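Local coordinates for putative tetrapyrrole (Corrin/porphyrin) methylase (Bacteroides fragilis, PDB 3FFY), which probably methylates the 2'-hydroxyl of a 16S rRNA cytidine with S-adenosyl-L-methionine, here represented by the C-terminal part of the enzyme, at residues L26-R32 / R54-T58; V40-M46 / V109-I113; P68-V74 / T85-S91. All coordinates share one frame; numbering follows the deposited sequence.

Contact 1. Residues L26-R32 / R54-T58; sequences LPQKKGR and RLLKT. With SO4 (sulfate ion), chain B.
R32 reaches across to helix 55-66 and sets one face of its guanidinium against the end of K57, with R32 NE 3.8 Å from K57 CE. Its CG stands anti to the backbone N (chi1 -179°) and the chain runs straight on to NE, a shape that carries the flat group the full distance to the helix. There NH2 donates to T58 OG1 at 3.1 Å, the acceptor lying near the guanidinium plane and the N-H...O angle a moderate 145°. NH1 turns back to P27 O at 2.8 Å, while Q61 accepts from NE; three bonds therefore fix the rotation of the group. T58 OG1 is also bonded to E50, whose carboxylate would be expected to offset some of the positive charge gathered by R32 and K57. Beside this polar pair, L26 CD1 and T58 CG2 meet tip to tip at 3.7 Å.

The arrangement ties the loop between strand 20-24 and helix 32-38 to the start of helix 55-66. A type II turn, K29 to R32, leads into helix 32-38 with G31 at its N-cap, and G31 N donates almost straight to O2 of a sulfate ion at 2.6 Å. M33 N and T34 N bond the same ion, which was probably supplied by the crystallisation liquor and sits at the helix N-terminus. At the outer margin, Q28 and R54 cross at about a right angle.

Contact 2. Residues V40-M46 / V109-I113; sequences VDEHRTM and VLAGI
M46, present as selenomethionine, and L110 lie side by side and point the same way from neighbouring antiparallel strands. The M46 chain bends at its last torsion (chi3 -75°), bringing CE to 3.5 Å from L110 CD2 and close to A111 O as well. F62 and F66 of helix 55-66 pack on L110, so this side of the sheet faces that helix. Beneath the two side chains the backbones form a hydrogen-bonded pair: M46 N donates to L110 O at 2.8 Å and L110 N returns a bond to M46 O at 2.9 Å.

T45 and V109 are oriented differently, their side chains slanting across each other; the methyls T45 CG2 and V109 CG1 are crowded there, and their fine position is doubtful. T45 OG1, set beside its own backbone N (chi1 -60°), is directed to P16 O. A water donates to the same OG1 and accepts from G112 N at 2.8 Å, bridging the segments where the strand pairing gives out. G112 CA fits closely against the carbonyl oxygens of E42, H43 and R44, and I113 N then donates to E42 O at 2.8 Å in a nearly straight bond (174°). I113 CG2 is placed over one face of the H43 ring, though too close for the detail of this CH-pi contact to be trusted, while I113 CD1 reaches V40 O at 3.7 Å.

The contact thus joins the neighbouring antiparallel strands 45-50 and 106-110 of the mixed sheet and carries their association into the loop before one and the chain end after the other. Its chemistry implies two different supports: paired amides and apolar packing within the sheet, and, beyond it, main-chain and water-mediated bonds that fasten the last modelled residues.

Contact 3. Residues P68-V74 / T85-S91; sequences PERQVSV and TVRGTLS
L90 packs against V72 and the run P68-R70 that leads into strand 71-77. Its CB sits 3.6 Å from P68 O, and CG comes equally near R70 O. The branches then divide: CD1 goes to R70 CB at 4.0 Å, and CD2 to V72 CG1 at 3.8 Å, the L90 and V72 side chains crossing at about a right angle. CG anti to the carbonyl carbon (chi1 -80°) directs this fork toward the strand, and L59 and F62 of helix 55-66 pack on the same leucine.

The backbone supports the packing. L90 N donates to R70 O and S91 N to P68 O, each at 2.9 Å, so carbonyls from the run before the strand receive amides of the helix's first turn. Farther along, within the hairpin of strands 71-77 and 82-87, the segments 71-74 and 85-87 run antiparallel, 168° between their directions. V72 exchanges two hydrogen bonds with G88, and V74 two with V86, its amide reaching V86 O at 2.7 Å. V72, V74 and V86 share the face covered by L93 of helix 90-99; S73 and R87 occupy the other.

T85 and V86 also pair antiparallel with a strand of the second subunit, continuing the sheet across the dimer. Backbone bonding therefore sets the hairpin register and carries the sheet into the partner chain, while apolar side chains hold the following helix against the sheet.

Overall arrangement
Contacts 2 and 3 lie within the mixed sheet (order 20-24, 45-50, 106-110, 71-77, 82-87) and contact 1 beside it, where a loop meets helix 55-66. With centres about 12 Å apart, contacts 2 and 3 are joined through neighbouring strands 106-110 and 71-77 by V109 N to S73 O and, past the strand end, by R70 NH2 to A111 O. Contact 1 lies about 17 Å from contact 2 and 18 Å from contact 3, centre to centre, touching the latter where L55 packs on V74. Along the chain, contacts 1 and 2 alternate; contact 3 falls between the segments of contact 2. C-terminal strand 106-110 lies between 45-50 and 71-77, and the outermost 82-87 pairs with the second subunit.

Contact 1. Residues L26-R32 / R54-T58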
loop_
_atom_site.group_PDB
_atom_site.type_symbol
_atom_site.label_atom_id
_atom_site.label_comp_id
_atom_site.label_asym_id
_atom_site.label_seq_id
_atom_site.Cartn_x
_atom_site.Cartn_y
_atom_site.Cartn_z
ATOM N N LEU A 26 15.686 15.857 -1.681
ATOM C CA LEU A 26 16.527 16.627 -0.769
ATOM C C LEU A 26 17.767 17.126 -1.473
ATOM O O LEU A 26 18.302 16.487 -2.402
ATOM C CB LEU A 26 16.982 15.761 0.379
ATOM C CG LEU A 26 16.062 15.565 1.561
ATOM C CD1 LEU A 26 16.589 14.305 2.268
ATOM C CD2 LEU A 26 16.170 16.770 2.501
ATOM N N PRO A 27 18.243 18.282 -1.053
ATOM C CA PRO A 27 19.545 18.689 -1.488
ATOM C C PRO A 27 20.565 17.628 -1.112
ATOM O O PRO A 27 20.494 17.076 -0.020
ATOM C CB PRO A 27 19.787 19.959 -0.688
ATOM C CG PRO A 27 18.434 20.474 -0.369
ATOM C CD PRO A 27 17.599 19.266 -0.177
ATOM N N GLN A 28 21.486 17.327 -2.020
ATOM C CA GLN A 28 22.503 16.308 -1.774
ATOM C C GLN A 28 23.576 16.816 -0.840
ATOM O O GLN A 28 24.172 16.033 -0.092
ATOM C CB GLN A 28 23.163 15.861 -3.088
ATOM C CG GLN A 28 22.274 14.991 -3.961
ATOM C CD GLN A 28 22.082 13.579 -3.387
ATOM O OE1 GLN A 28 23.025 12.767 -3.401
ATOM N NE2 GLN A 28 20.859 13.272 -2.894
ATOM N N LYS A 29 23.841 18.126 -0.915
ATOM C CA LYS A 29 24.943 18.748 -0.173
ATOM C C LYS A 29 24.498 20.129 0.334
ATOM O O LYS A 29 23.662 20.226 1.236
ATOM C CB LYS A 29 26.226 18.816 -1.042
ATOM C CG LYS A 29 26.788 17.439 -1.551
ATOM C CD LYS A 29 27.647 17.557 -2.874
ATOM C CE LYS A 29 27.116 16.636 -4.044
ATOM N NZ LYS A 29 26.088 17.268 -4.991
ATOM N N LYS A 30 25.035 21.202 -0.240
ATOM C CA LYS A 30 24.618 22.542 0.162
ATOM C C LYS A 30 23.082 22.629 0.247
ATOM O O LYS A 30 22.371 22.143 -0.646
ATOM C CB LYS A 30 25.207 23.611 -0.788
ATOM C CG LYS A 30 26.153 24.630 -0.105
ATOM C CD LYS A 30 25.496 26.035 0.127
ATOM C CE LYS A 30 23.944 25.950 0.378
ATOM N NZ LYS A 30 23.331 27.049 1.210
ATOM N N GLY A 31 22.597 23.193 1.355
ATOM C CA GLY A 31 21.173 23.412 1.580
ATOM C C GLY A 31 20.448 22.256 2.257
ATOM O O GLY A 31 19.289 22.404 2.619
ATOM N N ARG A 32 21.119 21.117 2.444
ATOM C CA ARG A 32 20.446 19.888 2.917
ATOM C C ARG A 32 20.070 19.899 4.376
ATOM O O ARG A 32 18.932 19.580 4.723
ATOM C CB ARG A 32 21.331 18.692 2.677
ATOM C CG ARG A 32 20.712 17.388 3.110
ATOM C CD ARG A 32 21.730 16.306 2.902
ATOM N NE ARG A 32 21.183 14.997 3.190
ATOM C CZ ARG A 32 20.565 14.200 2.328
ATOM N NH1 ARG A 32 20.383 14.548 1.074
ATOM N NH2 ARG A 32 20.126 13.014 2.748
ATOM N N ARG A 54 20.871 6.304 -1.950
ATOM C CA ARG A 54 20.847 7.393 -0.968
ATOM C C ARG A 54 19.799 7.171 0.098
ATOM O O ARG A 54 19.775 7.882 1.092
ATOM C CB ARG A 54 20.559 8.745 -1.635
ATOM C CG ARG A 54 21.796 9.569 -1.982
ATOM C CD ARG A 54 22.187 9.462 -3.428
ATOM N NE ARG A 54 21.598 10.543 -4.234
ATOM C CZ ARG A 54 21.996 10.882 -5.466
ATOM N NH1 ARG A 54 22.996 10.233 -6.070
ATOM N NH2 ARG A 54 21.388 11.884 -6.095
ATOM N N LEU A 55 18.923 6.183 -0.082
ATOM C CA LEU A 55 17.794 6.039 0.849
ATOM C C LEU A 55 18.185 5.883 2.314
ATOM O O LEU A 55 17.609 6.541 3.180
ATOM C CB LEU A 55 16.877 4.872 0.445
ATOM C CG LEU A 55 15.615 4.652 1.316
ATOM C CD1 LEU A 55 14.687 5.916 1.330
ATOM C CD2 LEU A 55 14.904 3.394 0.861
ATOM N N LEU A 56 19.168 5.027 2.605
ATOM C CA LEU A 56 19.485 4.708 3.989
ATOM C C LEU A 56 19.979 5.957 4.698
ATOM O O LEU A 56 19.542 6.234 5.801
ATOM C CB LEU A 56 20.560 3.623 4.095
ATOM C CG LEU A 56 20.512 2.521 5.180
ATOM C CD1 LEU A 56 21.944 2.208 5.651
ATOM C CD2 LEU A 56 19.547 2.740 6.314
ATOM N N LYS A 57 20.880 6.703 4.071
ATOM C CA LYS A 57 21.347 7.999 4.632
ATOM C C LYS A 57 20.174 8.931 4.937
ATOM O O LYS A 57 20.067 9.446 6.053
ATOM C CB LYS A 57 22.308 8.715 3.661
ATOM C CG LYS A 57 22.906 10.058 4.187
ATOM C CD LYS A 57 23.775 10.793 3.133
ATOM C CE LYS A 57 23.917 12.316 3.473
ATOM N NZ LYS A 57 24.965 13.001 2.667
ATOM N N THR A 58 19.307 9.125 3.942
ATOM C CA THR A 58 18.139 9.994 4.122
ATOM C C THR A 58 17.275 9.531 5.325
ATOM O O THR A 58 16.868 10.351 6.162
ATOM C CB THR A 58 17.306 10.104 2.826
ATOM O OG1 THR A 58 18.052 10.879 1.885
ATOM C CG2 THR A 58 15.975 10.787 3.100
HETATM S S SO4 B . 23.638 23.162 4.685
HETATM O O1 SO4 B . 23.544 21.635 4.544
HETATM O O2 SO4 B . 24.092 23.793 3.372
HETATM O O3 SO4 B . 24.336 23.437 5.991
HETATM O O4 SO4 B . 22.253 23.773 4.961
#

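Contact 2. Residues V40-M46 / V109-I113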
loop_
_atom_site.group_PDB
_atom_site.type_symbol
_atom_site.label_atom_id
_atom_site.label_comp_id
_atom_site.label_asym_id
_atom_site.label_seq_id
_atom_site.Cartn_x
_atom_site.Cartn_y
_atom_site.Cartn_z
ATOM N N VAL A 40 11.375 20.334 10.713
ATOM C CA VAL A 40 11.262 19.761 12.063
ATOM C C VAL A 40 9.898 19.977 12.753
ATOM O O VAL A 40 9.445 19.081 13.466
ATOM C CB VAL A 40 12.466 20.198 12.932
ATOM C CG1 VAL A 40 12.107 20.183 14.392
ATOM C CG2 VAL A 40 13.661 19.279 12.612
ATOM N N ASP A 41 9.235 21.112 12.487
ATOM C CA ASP A 41 7.945 21.454 13.100
ATOM C C ASP A 41 6.756 21.269 12.133
ATOM O O ASP A 41 5.649 21.733 12.395
ATOM C CB ASP A 41 8.007 22.893 13.663
ATOM C CG ASP A 41 9.189 23.702 13.095
ATOM O OD1 ASP A 41 9.712 24.591 13.811
ATOM O OD2 ASP A 41 9.593 23.434 11.927
ATOM N N GLU A 42 6.986 20.571 11.021
ATOM C CA GLU A 42 5.956 20.367 10.009
ATOM C C GLU A 42 4.957 19.348 10.525
ATOM O O GLU A 42 5.340 18.217 10.828
ATOM C CB GLU A 42 6.609 19.887 8.706
ATOM C CG GLU A 42 5.659 19.713 7.516
ATOM C CD GLU A 42 4.718 20.912 7.305
ATOM O OE1 GLU A 42 5.182 22.025 6.959
ATOM O OE2 GLU A 42 3.500 20.723 7.478
ATOM N N HIS A 43 3.690 19.739 10.634
ATOM C CA HIS A 43 2.651 18.822 11.097
ATOM C C HIS A 43 2.006 17.999 9.966
ATOM O O HIS A 43 1.335 17.016 10.232
ATOM C CB HIS A 43 1.568 19.562 11.885
ATOM C CG HIS A 43 2.051 20.167 13.181
ATOM N ND1 HIS A 43 3.062 21.112 13.247
ATOM C CD2 HIS A 43 1.629 19.987 14.461
ATOM C CE1 HIS A 43 3.247 21.480 14.506
ATOM N NE2 HIS A 43 2.392 20.813 15.264
ATOM N N ARG A 44 2.191 18.399 8.708
ATOM C CA ARG A 44 1.608 17.674 7.565
ATOM C C ARG A 44 2.545 16.534 7.140
ATOM O O ARG A 44 3.738 16.626 7.323
ATOM C CB ARG A 44 1.368 18.604 6.358
ATOM C CG ARG A 44 0.400 19.802 6.575
ATOM C CD ARG A 44 0.704 20.900 5.526
ATOM N NE ARG A 44 -0.144 22.108 5.573
ATOM C CZ ARG A 44 -0.777 22.600 4.522
ATOM N NH1 ARG A 44 -0.658 21.999 3.349
ATOM N NH2 ARG A 44 -1.527 23.684 4.645
ATOM N N THR A 45 1.965 15.477 6.557
ATOM C CA THR A 45 2.714 14.428 5.857
ATOM C C THR A 45 3.611 15.092 4.810
ATOM O O THR A 45 3.214 16.033 4.169
ATOM C CB THR A 45 1.753 13.462 5.165
ATOM O OG1 THR A 45 0.913 12.880 6.168
ATOM C CG2 THR A 45 2.501 12.364 4.400
HETATM N N MSE A 46 4.829 14.596 4.674
HETATM C CA MSE A 46 5.806 15.109 3.728
HETATM C C MSE A 46 6.064 14.020 2.731
HETATM O O MSE A 46 6.118 12.841 3.099
HETATM C CB MSE A 46 7.080 15.461 4.464
HETATM C CG MSE A 46 6.854 16.711 5.299
HETATM SE SE MSE A 46 8.089 16.890 6.686
HETATM C CE MSE A 46 7.338 15.502 7.859
ATOM N N VAL A 109 7.115 8.680 2.161
ATOM C CA VAL A 109 5.980 9.399 2.769
ATOM C C VAL A 109 6.201 9.384 4.265
ATOM O O VAL A 109 6.167 8.321 4.904
ATOM C CB VAL A 109 4.624 8.772 2.410
ATOM C CG1 VAL A 109 3.415 9.631 2.987
ATOM C CG2 VAL A 109 4.535 8.669 0.905
ATOM N N LEU A 110 6.500 10.568 4.803
ATOM C CA LEU A 110 6.894 10.776 6.188
ATOM C C LEU A 110 5.758 11.485 6.945
ATOM O O LEU A 110 5.264 12.528 6.537
ATOM C CB LEU A 110 8.144 11.679 6.232
ATOM C CG LEU A 110 8.808 11.934 7.610
ATOM C CD1 LEU A 110 9.374 10.621 8.309
ATOM C CD2 LEU A 110 9.873 13.078 7.483
ATOM N N ALA A 111 5.385 10.906 8.065
ATOM C CA ALA A 111 4.396 11.484 8.980
ATOM C C ALA A 111 4.902 12.807 9.514
ATOM O O ALA A 111 6.112 12.980 9.791
ATOM C CB ALA A 111 4.073 10.477 10.149
ATOM N N GLY A 112 3.996 13.768 9.610
ATOM C CA GLY A 112 4.346 15.019 10.277
ATOM C C GLY A 112 4.356 14.917 11.802
ATOM O O GLY A 112 4.090 13.865 12.377
ATOM N N ILE A 113 4.608 16.046 12.455
ATOM C CA ILE A 113 4.547 16.163 13.911
ATOM C C ILE A 113 3.088 16.331 14.316
ATOM O O ILE A 113 2.591 15.517 15.099
ATOM C CB ILE A 113 5.434 17.389 14.359
ATOM C CG1 ILE A 113 5.910 17.316 15.819
ATOM C CG2 ILE A 113 4.696 18.674 14.115
ATOM C CD1 ILE A 113 7.057 18.382 16.189
HETATM O O HOH W 1 1.439 12.934 8.998
#

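Contact 3. Residues P68-V74 / T85-S91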
loop_
_atom_site.group_PDB
_atom_site.type_symbol
_atom_site.label_atom_id
_atom_site.label_comp_id
_atom_site.label_asym_id
_atom_site.label_seq_id
_atom_site.Cartn_x
_atom_site.Cartn_y
_atom_site.Cartn_z
ATOM N N PRO A 68 13.411 8.541 15.742
ATOM C CA PRO A 68 13.337 7.164 15.135
ATOM C C PRO A 68 11.929 6.526 15.143
ATOM O O PRO A 68 11.652 5.589 14.398
ATOM C CB PRO A 68 14.317 6.319 15.981
ATOM C CG PRO A 68 14.673 7.161 17.154
ATOM C CD PRO A 68 14.397 8.620 16.820
ATOM N N GLU A 69 11.061 7.054 15.986
ATOM C CA GLU A 69 9.705 6.522 16.140
ATOM C C GLU A 69 8.722 7.135 15.120
ATOM O O GLU A 69 7.569 6.706 15.032
ATOM C CB GLU A 69 9.184 6.747 17.579
ATOM C CG GLU A 69 10.176 7.422 18.564
ATOM C CD GLU A 69 10.505 8.886 18.133
ATOM O OE1 GLU A 69 11.659 9.163 17.778
ATOM O OE2 GLU A 69 9.593 9.751 18.098
ATOM N N ARG A 70 9.161 8.119 14.341
ATOM C CA ARG A 70 8.260 8.745 13.359
ATOM C C ARG A 70 7.864 7.748 12.299
ATOM O O ARG A 70 8.712 7.048 11.726
ATOM C CB ARG A 70 8.896 9.939 12.686
ATOM C CG ARG A 70 7.946 10.806 11.812
ATOM C CD ARG A 70 6.917 11.620 12.662
ATOM N NE ARG A 70 7.504 12.702 13.432
ATOM C CZ ARG A 70 7.810 13.927 12.975
ATOM N NH1 ARG A 70 8.366 14.800 13.811
ATOM N NH2 ARG A 70 7.592 14.298 11.713
ATOM N N GLN A 71 6.566 7.715 12.017
ATOM C CA GLN A 71 6.028 6.853 10.990
ATOM C C GLN A 71 6.430 7.299 9.600
ATOM O O GLN A 71 6.485 8.497 9.285
ATOM C CB GLN A 71 4.504 6.729 11.121
ATOM C CG GLN A 71 4.031 5.941 12.333
ATOM C CD GLN A 71 4.402 4.438 12.250
ATOM O OE1 GLN A 71 4.277 3.815 11.193
ATOM N NE2 GLN A 71 4.824 3.860 13.367
ATOM N N VAL A 72 6.754 6.297 8.769
ATOM C CA VAL A 72 7.210 6.508 7.436
ATOM C C VAL A 72 6.782 5.342 6.564
ATOM O O VAL A 72 6.490 4.219 7.071
ATOM C CB VAL A 72 8.743 6.610 7.430
ATOM C CG1 VAL A 72 9.392 5.273 7.967
ATOM C CG2 VAL A 72 9.298 7.061 6.055
ATOM N N SER A 73 6.720 5.597 5.256
ATOM C CA SER A 73 6.344 4.589 4.250
ATOM C C SER A 73 7.292 4.807 3.082
ATOM O O SER A 73 7.386 5.941 2.579
ATOM C CB SER A 73 4.914 4.844 3.744
ATOM O OG SER A 73 4.418 3.737 3.011
ATOM N N VAL A 74 7.930 3.743 2.612
ATOM C CA VAL A 74 8.775 3.843 1.445
ATOM C C VAL A 74 8.185 2.925 0.376
ATOM O O VAL A 74 7.874 1.737 0.635
ATOM C CB VAL A 74 10.253 3.545 1.785
ATOM C CG1 VAL A 74 11.070 3.348 0.476
ATOM C CG2 VAL A 74 10.816 4.662 2.740
ATOM N N THR A 85 5.591 -1.672 -0.943
ATOM C CA THR A 85 5.682 -0.710 0.130
ATOM C C THR A 85 6.255 -1.304 1.400
ATOM O O THR A 85 5.959 -2.462 1.752
ATOM C CB THR A 85 4.294 -0.079 0.397
ATOM O OG1 THR A 85 3.911 0.628 -0.771
ATOM C CG2 THR A 85 4.302 0.912 1.555
ATOM N N VAL A 86 7.119 -0.510 2.053
ATOM C CA VAL A 86 7.678 -0.811 3.403
ATOM C C VAL A 86 7.260 0.300 4.337
ATOM O O VAL A 86 7.542 1.486 4.055
ATOM C CB VAL A 86 9.204 -0.994 3.403
ATOM C CG1 VAL A 86 9.692 -1.373 4.819
ATOM C CG2 VAL A 86 9.629 -2.131 2.330
ATOM N N ARG A 87 6.519 -0.044 5.392
ATOM C CA ARG A 87 6.010 0.973 6.336
ATOM C C ARG A 87 6.218 0.568 7.773
ATOM O O ARG A 87 6.103 -0.606 8.114
ATOM C CB ARG A 87 4.525 1.388 6.061
ATOM C CG ARG A 87 3.616 0.353 5.410
ATOM C CD ARG A 87 2.154 0.850 5.293
ATOM N NE ARG A 87 1.502 0.904 6.605
ATOM C CZ ARG A 87 0.824 -0.094 7.186
ATOM N NH1 ARG A 87 0.653 -1.277 6.585
ATOM N NH2 ARG A 87 0.300 0.092 8.394
ATOM N N GLY A 88 6.530 1.556 8.600
ATOM C CA GLY A 88 6.738 1.386 10.008
ATOM C C GLY A 88 7.350 2.651 10.575
ATOM O O GLY A 88 7.172 3.736 10.036
ATOM N N THR A 89 8.054 2.505 11.674
ATOM C CA THR A 89 8.812 3.615 12.223
ATOM C C THR A 89 10.077 3.806 11.364
ATOM O O THR A 89 10.499 2.895 10.592
ATOM C CB THR A 89 9.182 3.358 13.636
ATOM O OG1 THR A 89 10.136 2.287 13.677
ATOM C CG2 THR A 89 7.924 2.989 14.535
ATOM N N LEU A 90 10.673 4.995 11.466
ATOM C CA LEU A 90 11.953 5.230 10.811
ATOM C C LEU A 90 12.997 4.154 11.255
ATOM O O LEU A 90 13.778 3.652 10.449
ATOM C CB LEU A 90 12.471 6.657 11.110
ATOM C CG LEU A 90 11.872 7.797 10.277
ATOM C CD1 LEU A 90 12.355 9.203 10.843
ATOM C CD2 LEU A 90 12.207 7.626 8.809
ATOM N N SER A 91 12.984 3.836 12.526
ATOM C CA SER A 91 13.850 2.811 13.093
ATOM C C SER A 91 13.687 1.431 12.394
ATOM O O SER A 91 14.655 0.807 11.982
ATOM C CB SER A 91 13.555 2.679 14.594
ATOM O OG SER A 91 14.473 1.799 15.190
#